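Local atomic coordinates of rutinosidase (Aspergillus niger, PDB entry 6I1A), a protein that hydrolyses glycosidic bonds as a secreted rutinosidase of glycosyl hydrolase family 5, and probably takes part in the metabolism of cell-wall beta-glucan. Residues A[164-167]-A[168-171]; A[170-173]-A[174-177]; A[220-223]-A[224-228]. All blocks are in the same frame, centred on the assembly; numbering follows the deposited sequence.

Contact 1 of 3, residues A[164-167]-A[168-171]. With NAG (2-acetamido-2-deoxy-beta-D-glucopyranose), chain E.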
# COMPACT_ATOMS: atom_id res chain seq x y z
N PHE A 164 -18.73 4.45 24.65
CA PHE A 164 -17.75 3.54 25.29
C PHE A 164 -18.49 2.64 26.28
O PHE A 164 -18.35 1.43 26.31
CB PHE A 164 -16.61 4.33 25.89
CG PHE A 164 -15.47 3.48 26.36
CD1 PHE A 164 -15.50 2.78 27.56
CD2 PHE A 164 -14.34 3.36 25.55
CE1 PHE A 164 -14.42 2.00 27.93
CE2 PHE A 164 -13.27 2.61 25.95
CZ PHE A 164 -13.33 1.94 27.13
N ASN A 165 -19.28 3.27 27.14
CA ASN A 165 -19.97 2.58 28.24
C ASN A 165 -20.97 1.56 27.68
O ASN A 165 -21.06 0.43 28.12
CB ASN A 165 -20.77 3.58 29.09
CG ASN A 165 -19.90 4.29 30.09
OD1 ASN A 165 -18.69 4.11 30.16
ND2 ASN A 165 -20.57 5.10 30.92
N TYR A 166 -21.73 1.95 26.64
CA TYR A 166 -22.73 1.00 26.08
C TYR A 166 -22.01 -0.10 25.26
O TYR A 166 -22.46 -1.23 25.25
CB TYR A 166 -23.78 1.72 25.26
CG TYR A 166 -24.77 2.48 26.12
CD1 TYR A 166 -25.58 1.85 27.03
CD2 TYR A 166 -24.88 3.83 25.97
CE1 TYR A 166 -26.53 2.57 27.78
CE2 TYR A 166 -25.80 4.56 26.68
CZ TYR A 166 -26.60 3.94 27.60
OH TYR A 166 -27.52 4.75 28.27
N SER A 167 -20.83 0.18 24.72
CA SER A 167 -19.99 -0.87 24.11
C SER A 167 -19.59 -1.91 25.14
O SER A 167 -19.61 -3.14 24.88
CB SER A 167 -18.77 -0.32 23.39
OG SER A 167 -19.09 0.62 22.36
N MET A 168 -19.20 -1.46 26.35
CA MET A 168 -18.83 -2.40 27.38
C MET A 168 -20.05 -3.17 27.85
O MET A 168 -19.92 -4.35 28.16
CB MET A 168 -18.19 -1.62 28.54
CG MET A 168 -16.80 -1.06 28.19
SD MET A 168 -15.63 -2.17 27.46
CE MET A 168 -15.43 -3.37 28.77
N GLN A 169 -21.21 -2.57 27.85
CA GLN A 169 -22.46 -3.31 28.15
C GLN A 169 -22.70 -4.41 27.13
O GLN A 169 -23.08 -5.56 27.47
CB GLN A 169 -23.65 -2.35 28.26
CG GLN A 169 -23.57 -1.48 29.51
CD GLN A 169 -24.80 -0.63 29.66
OE1 GLN A 169 -25.89 -1.04 29.33
NE2 GLN A 169 -24.60 0.55 30.20
N VAL A 170 -22.43 -4.11 25.86
CA VAL A 170 -22.58 -5.15 24.79
C VAL A 170 -21.63 -6.29 25.08
O VAL A 170 -22.03 -7.49 25.02
CB VAL A 170 -22.25 -4.50 23.43
CG1 VAL A 170 -22.02 -5.56 22.33
CG2 VAL A 170 -23.34 -3.52 23.01
N ILE A 171 -20.39 -5.99 25.40
CA ILE A 171 -19.38 -7.00 25.67
C ILE A 171 -19.77 -7.82 26.88
O ILE A 171 -19.59 -9.05 26.86
CB ILE A 171 -18.00 -6.38 25.79
CG1 ILE A 171 -17.51 -5.77 24.46
CG2 ILE A 171 -17.02 -7.35 26.39
CD1 ILE A 171 -17.80 -6.50 23.20
C1 NAG E . -19.92 5.73 32.06
C2 NAG E . -20.69 7.00 32.48
C3 NAG E . -20.06 7.48 33.82
C4 NAG E . -19.99 6.39 34.84
C5 NAG E . -19.27 5.19 34.24
C6 NAG E . -19.18 4.05 35.21
C7 NAG E . -21.48 8.44 30.68
C8 NAG E . -21.09 9.51 29.73
N2 NAG E . -20.51 8.03 31.50
O3 NAG E . -20.74 8.68 34.30
O4 NAG E . -19.16 6.90 35.96
O5 NAG E . -20.06 4.76 33.11
O6 NAG E . -20.49 3.71 35.58
O7 NAG E . -22.62 7.92 30.66
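The ring of Phe164 meets Met168 one helical turn further on, and the methylene carbon approaches it obliquely: Met168 CG lies 3.9 Å from Phe164 CE1. The sulfur comes at a slant as well, with Met168 SD 5.1 Å from the centroid of the Phe164 ring and 38° off its normal, a Met-aromatic contact between side chains that run side by side. The bends of Met168 at chi2 and chi3 keep SD beside the ring and swing the terminal CE toward helix 213-233, where it packs on Ala225. Elsewhere round the ring, Lys221 supplies a cation-pi partner and Ala225 a packing one, both from helix 213-233.

A ring and an amide meet on the more exposed flank. The carboxamide of Gln169 runs alongside the Tyr166 ring with the planes 60° apart, and NE2 of Gln169 sits 3.6 Å from CD1 of Tyr166, again obliquely. Beneath both pairs, the amides of Met168 to Ile171 bond to the carbonyls four residues back, the ordinary ladder of helix 161-179; Val170 N to Tyr166 O, at 2.9 Å, is one rung.

Asn165 carries the N-glycan: its ND2 is joined to C1 of the sugar at 1.5 Å, and the sugar is also hydrogen-bonded to Glu161 OE2. Ser167 turns into the interior, where its OG, beside the backbone N at chi1 -57°, bonds to His163 O and to Trp157 NE1.

The buried and glycan-bearing sides thus differ in chemistry. Dispersion, together with the cation-pi contact of Lys221, joins the helix to its neighbour, while Asn165-Tyr166-Ser167 forms an Asn-X-Ser sequon whose serine hydroxyl is now buried with two partners.

Contact 2 of 3, residues A[170-173]-A[174-177]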
# COMPACT_ATOMS: atom_id res chain seq x y z
N VAL A 170 -22.43 -4.11 25.86
CA VAL A 170 -22.58 -5.15 24.79
C VAL A 170 -21.63 -6.29 25.08
O VAL A 170 -22.03 -7.49 25.02
CB VAL A 170 -22.25 -4.50 23.43
CG1 VAL A 170 -22.02 -5.56 22.33
CG2 VAL A 170 -23.34 -3.52 23.01
N ILE A 171 -20.39 -5.99 25.40
CA ILE A 171 -19.38 -7.00 25.67
C ILE A 171 -19.77 -7.82 26.88
O ILE A 171 -19.59 -9.05 26.86
CB ILE A 171 -18.00 -6.38 25.79
CG1 ILE A 171 -17.51 -5.77 24.46
CG2 ILE A 171 -17.02 -7.35 26.39
CD1 ILE A 171 -17.80 -6.50 23.20
N ASP A 172 -20.33 -7.20 27.92
CA ASP A 172 -20.80 -8.00 29.06
C ASP A 172 -21.85 -9.01 28.61
O ASP A 172 -21.88 -10.18 29.14
CB ASP A 172 -21.42 -7.11 30.13
CG ASP A 172 -20.40 -6.36 30.98
OD1 ASP A 172 -19.23 -6.76 31.01
OD2 ASP A 172 -20.80 -5.36 31.65
N GLN A 173 -22.74 -8.65 27.71
CA GLN A 173 -23.78 -9.59 27.21
C GLN A 173 -23.12 -10.71 26.43
O GLN A 173 -23.57 -11.88 26.57
CB GLN A 173 -24.83 -8.87 26.37
CG GLN A 173 -25.65 -7.89 27.15
CD GLN A 173 -26.44 -8.59 28.23
OE1 GLN A 173 -27.10 -9.61 28.00
NE2 GLN A 173 -26.41 -7.97 29.40
N VAL A 174 -22.11 -10.43 25.64
CA VAL A 174 -21.43 -11.49 24.86
C VAL A 174 -20.71 -12.44 25.82
O VAL A 174 -20.80 -13.67 25.67
CB VAL A 174 -20.47 -10.92 23.80
CG1 VAL A 174 -19.77 -12.06 23.08
CG2 VAL A 174 -21.25 -10.04 22.83
N ILE A 175 -20.00 -11.89 26.83
CA ILE A 175 -19.32 -12.75 27.85
C ILE A 175 -20.35 -13.63 28.52
O ILE A 175 -20.09 -14.86 28.66
CB ILE A 175 -18.58 -11.89 28.88
CG1 ILE A 175 -17.40 -11.13 28.26
CG2 ILE A 175 -18.12 -12.77 30.05
CD1 ILE A 175 -16.86 -10.01 29.11
N ASN A 176 -21.46 -13.06 28.90
CA ASN A 176 -22.53 -13.86 29.59
C ASN A 176 -23.05 -14.96 28.65
O ASN A 176 -23.27 -16.10 29.07
CB ASN A 176 -23.70 -12.99 30.05
CG ASN A 176 -24.77 -13.77 30.77
OD1 ASN A 176 -24.48 -14.27 31.89
ND2 ASN A 176 -25.94 -13.90 30.17
N PHE A 177 -23.23 -14.65 27.36
CA PHE A 177 -23.68 -15.67 26.38
C PHE A 177 -22.67 -16.83 26.37
O PHE A 177 -23.08 -18.01 26.37
CB PHE A 177 -23.77 -14.99 25.02
CG PHE A 177 -24.22 -15.91 23.90
CD1 PHE A 177 -23.32 -16.76 23.28
CD2 PHE A 177 -25.52 -15.88 23.45
CE1 PHE A 177 -23.73 -17.61 22.25
CE2 PHE A 177 -25.95 -16.73 22.43
CZ PHE A 177 -25.06 -17.58 21.84
O HOH W 1 -26.08 -12.56 27.40
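This is i to i+4 packing within one outer helix of the TIM barrel, helix 161-179, where Ile171 and Ile175 touch on the buried side while Gln173 and Asn176 share a water on the exposed one. The isoleucines cross obliquely, with Ile171 CG2 lying 3.8 Å from Ile175 CD1. An extended second torsion in Ile175 (chi2 165°) carries that terminal methyl out to its neighbour. Between them the backbone bond is nearly straight: Ile175 N reaches Ile171 O at 2.9 Å with an N-H...O angle of 172°.

On the polar flank the carbonyl of Gln173 accepts twice, from Phe177 N at 2.9 Å and from the water at 2.7 Å. That water also donates to OE1 of Gln173, at 3.2 Å, and accepts from ND2 of Asn176, at 3.1 Å. The bend of Gln173 at chi2 (-62°) turns its amide so that OE1 faces the water, which lies toward the next turn.

Val174 and Ile175 pack on Leu189 of strand 187-190, and Phe177 meets Trp100 edge-to-face. Asp172 OD1 forms a salt bridge with Arg229 of helix 213-233, close to where Ile175 packs on Val230 and Val233.

Chemically, the inner face depends on methyl and ring contacts, whereas the outer amides are bridged by a water gripped by three bonds, which can probably exchange with solvent.

Contact 3 of 3, residues A[220-223]-A[224-228]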
# COMPACT_ATOMS: atom_id res chain seq x y z
N LEU A 220 -7.30 1.42 21.39
CA LEU A 220 -6.49 0.71 22.39
C LEU A 220 -7.11 0.79 23.79
O LEU A 220 -7.14 -0.21 24.49
CB LEU A 220 -5.07 1.25 22.37
CG LEU A 220 -4.11 0.60 23.37
CD1 LEU A 220 -4.00 -0.88 23.09
CD2 LEU A 220 -2.76 1.25 23.28
N LYS A 221 -7.64 1.94 24.16
CA LYS A 221 -8.34 2.09 25.45
C LYS A 221 -9.46 1.06 25.52
O LYS A 221 -9.67 0.41 26.54
CB LYS A 221 -8.86 3.53 25.57
CG LYS A 221 -9.72 3.82 26.78
CD LYS A 221 -10.39 5.19 26.69
CE LYS A 221 -11.50 5.40 27.71
NZ LYS A 221 -10.89 5.43 29.06
N TYR A 222 -10.23 0.94 24.43
CA TYR A 222 -11.38 0.02 24.41
C TYR A 222 -10.90 -1.42 24.48
O TYR A 222 -11.43 -2.21 25.27
CB TYR A 222 -12.19 0.27 23.14
CG TYR A 222 -13.29 -0.72 22.92
CD1 TYR A 222 -14.36 -0.82 23.77
CD2 TYR A 222 -13.24 -1.61 21.83
CE1 TYR A 222 -15.39 -1.72 23.52
CE2 TYR A 222 -14.26 -2.54 21.60
CZ TYR A 222 -15.34 -2.59 22.44
OH TYR A 222 -16.37 -3.44 22.22
N ILE A 223 -9.93 -1.80 23.65
CA ILE A 223 -9.48 -3.21 23.66
C ILE A 223 -8.88 -3.58 25.04
O ILE A 223 -9.10 -4.69 25.54
CB ILE A 223 -8.52 -3.52 22.53
CG1 ILE A 223 -9.16 -3.25 21.15
CG2 ILE A 223 -8.04 -4.97 22.66
CD1 ILE A 223 -10.35 -4.14 20.85
N ARG A 224 -8.13 -2.68 25.62
CA ARG A 224 -7.59 -2.93 26.98
C ARG A 224 -8.75 -3.12 27.96
O ARG A 224 -8.65 -4.02 28.82
CB ARG A 224 -6.69 -1.77 27.39
CG ARG A 224 -5.32 -1.83 26.77
CD ARG A 224 -4.46 -0.65 27.19
NE ARG A 224 -3.08 -0.94 26.84
CZ ARG A 224 -2.13 -0.04 26.63
NH1 ARG A 224 -0.91 -0.45 26.30
NH2 ARG A 224 -2.38 1.27 26.78
N ALA A 225 -9.80 -2.33 27.88
CA ALA A 225 -10.94 -2.52 28.77
C ALA A 225 -11.64 -3.87 28.54
O ALA A 225 -12.10 -4.53 29.51
CB ALA A 225 -11.91 -1.40 28.64
N VAL A 226 -11.78 -4.26 27.27
CA VAL A 226 -12.42 -5.56 26.96
C VAL A 226 -11.55 -6.72 27.48
O VAL A 226 -12.07 -7.64 28.08
CB VAL A 226 -12.67 -5.70 25.44
CG1 VAL A 226 -13.07 -7.16 25.16
CG2 VAL A 226 -13.72 -4.69 25.00
N VAL A 227 -10.25 -6.65 27.21
CA VAL A 227 -9.33 -7.71 27.70
C VAL A 227 -9.43 -7.84 29.23
O VAL A 227 -9.59 -8.95 29.74
CB VAL A 227 -7.89 -7.45 27.25
CG1 VAL A 227 -6.92 -8.32 28.04
CG2 VAL A 227 -7.79 -7.64 25.74
N GLN A 228 -9.45 -6.72 29.91
CA GLN A 228 -9.60 -6.73 31.39
C GLN A 228 -10.94 -7.29 31.80
O GLN A 228 -11.00 -8.09 32.76
CB GLN A 228 -9.33 -5.34 31.92
CG GLN A 228 -7.85 -5.08 31.88
CD GLN A 228 -7.46 -3.88 32.74
OE1 GLN A 228 -8.12 -3.58 33.72
NE2 GLN A 228 -6.38 -3.22 32.35
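Arg224 N donates to Leu220 O at 2.9 Å and Val227 N to Ile223 O at 2.8 Å, two rungs of helix 213-233, one of the outer helices of the TIM barrel. Both are fairly straight, the second at 170°. The strongest side-chain bonds lead away from this turn: Tyr222 OH to Pro191 O, and Arg224 NH1 to Asp254 O.

That reach lays the arginine across Leu220. Its chain is extended from CG to NE, and the leucine methyl CD2 covers one face of the guanidinium, 3.5 Å from Arg224 NH2 and set toward the rim. The planar cation therefore has an aliphatic group against one face while NH1 keeps its carbonyl.

Ile223, which packs on Pro191, also meets Val227, their CG2 atoms 4.1 Å apart. On the side toward helix 161-179, Tyr222 packs on Ser167, Met168 and Ile171, and Trp157 meets its ring edge-to-face. The phenol ring also receives a CH-pi contact from its own helix: Val226 CG2 stands over one face, 3.9 Å from the centroid of the Tyr222 ring and 20° off its normal.

Following the chain from the N terminus, contact 1 and then contact 2 lie on helix 161-179, sharing Val170 and Ile171, with centres about 9 Å apart. Strand 187-190 follows before the chain enters helix 213-233, which holds contact 3. Each contact spans one gapless stretch, so none closes a loop; contacts 1 and 2 overlap and neither nests in the other, while contact 3 comes later in series. Within the barrel's outer layer the two helices touch directly, Ile171 CG1 lying 3.4 Å from Tyr222 OH and Phe164 CE2 3.6 Å from Tyr222 CA. Both contacts of helix 161-179 face strand 131-136; contact 2 adds strand 187-190.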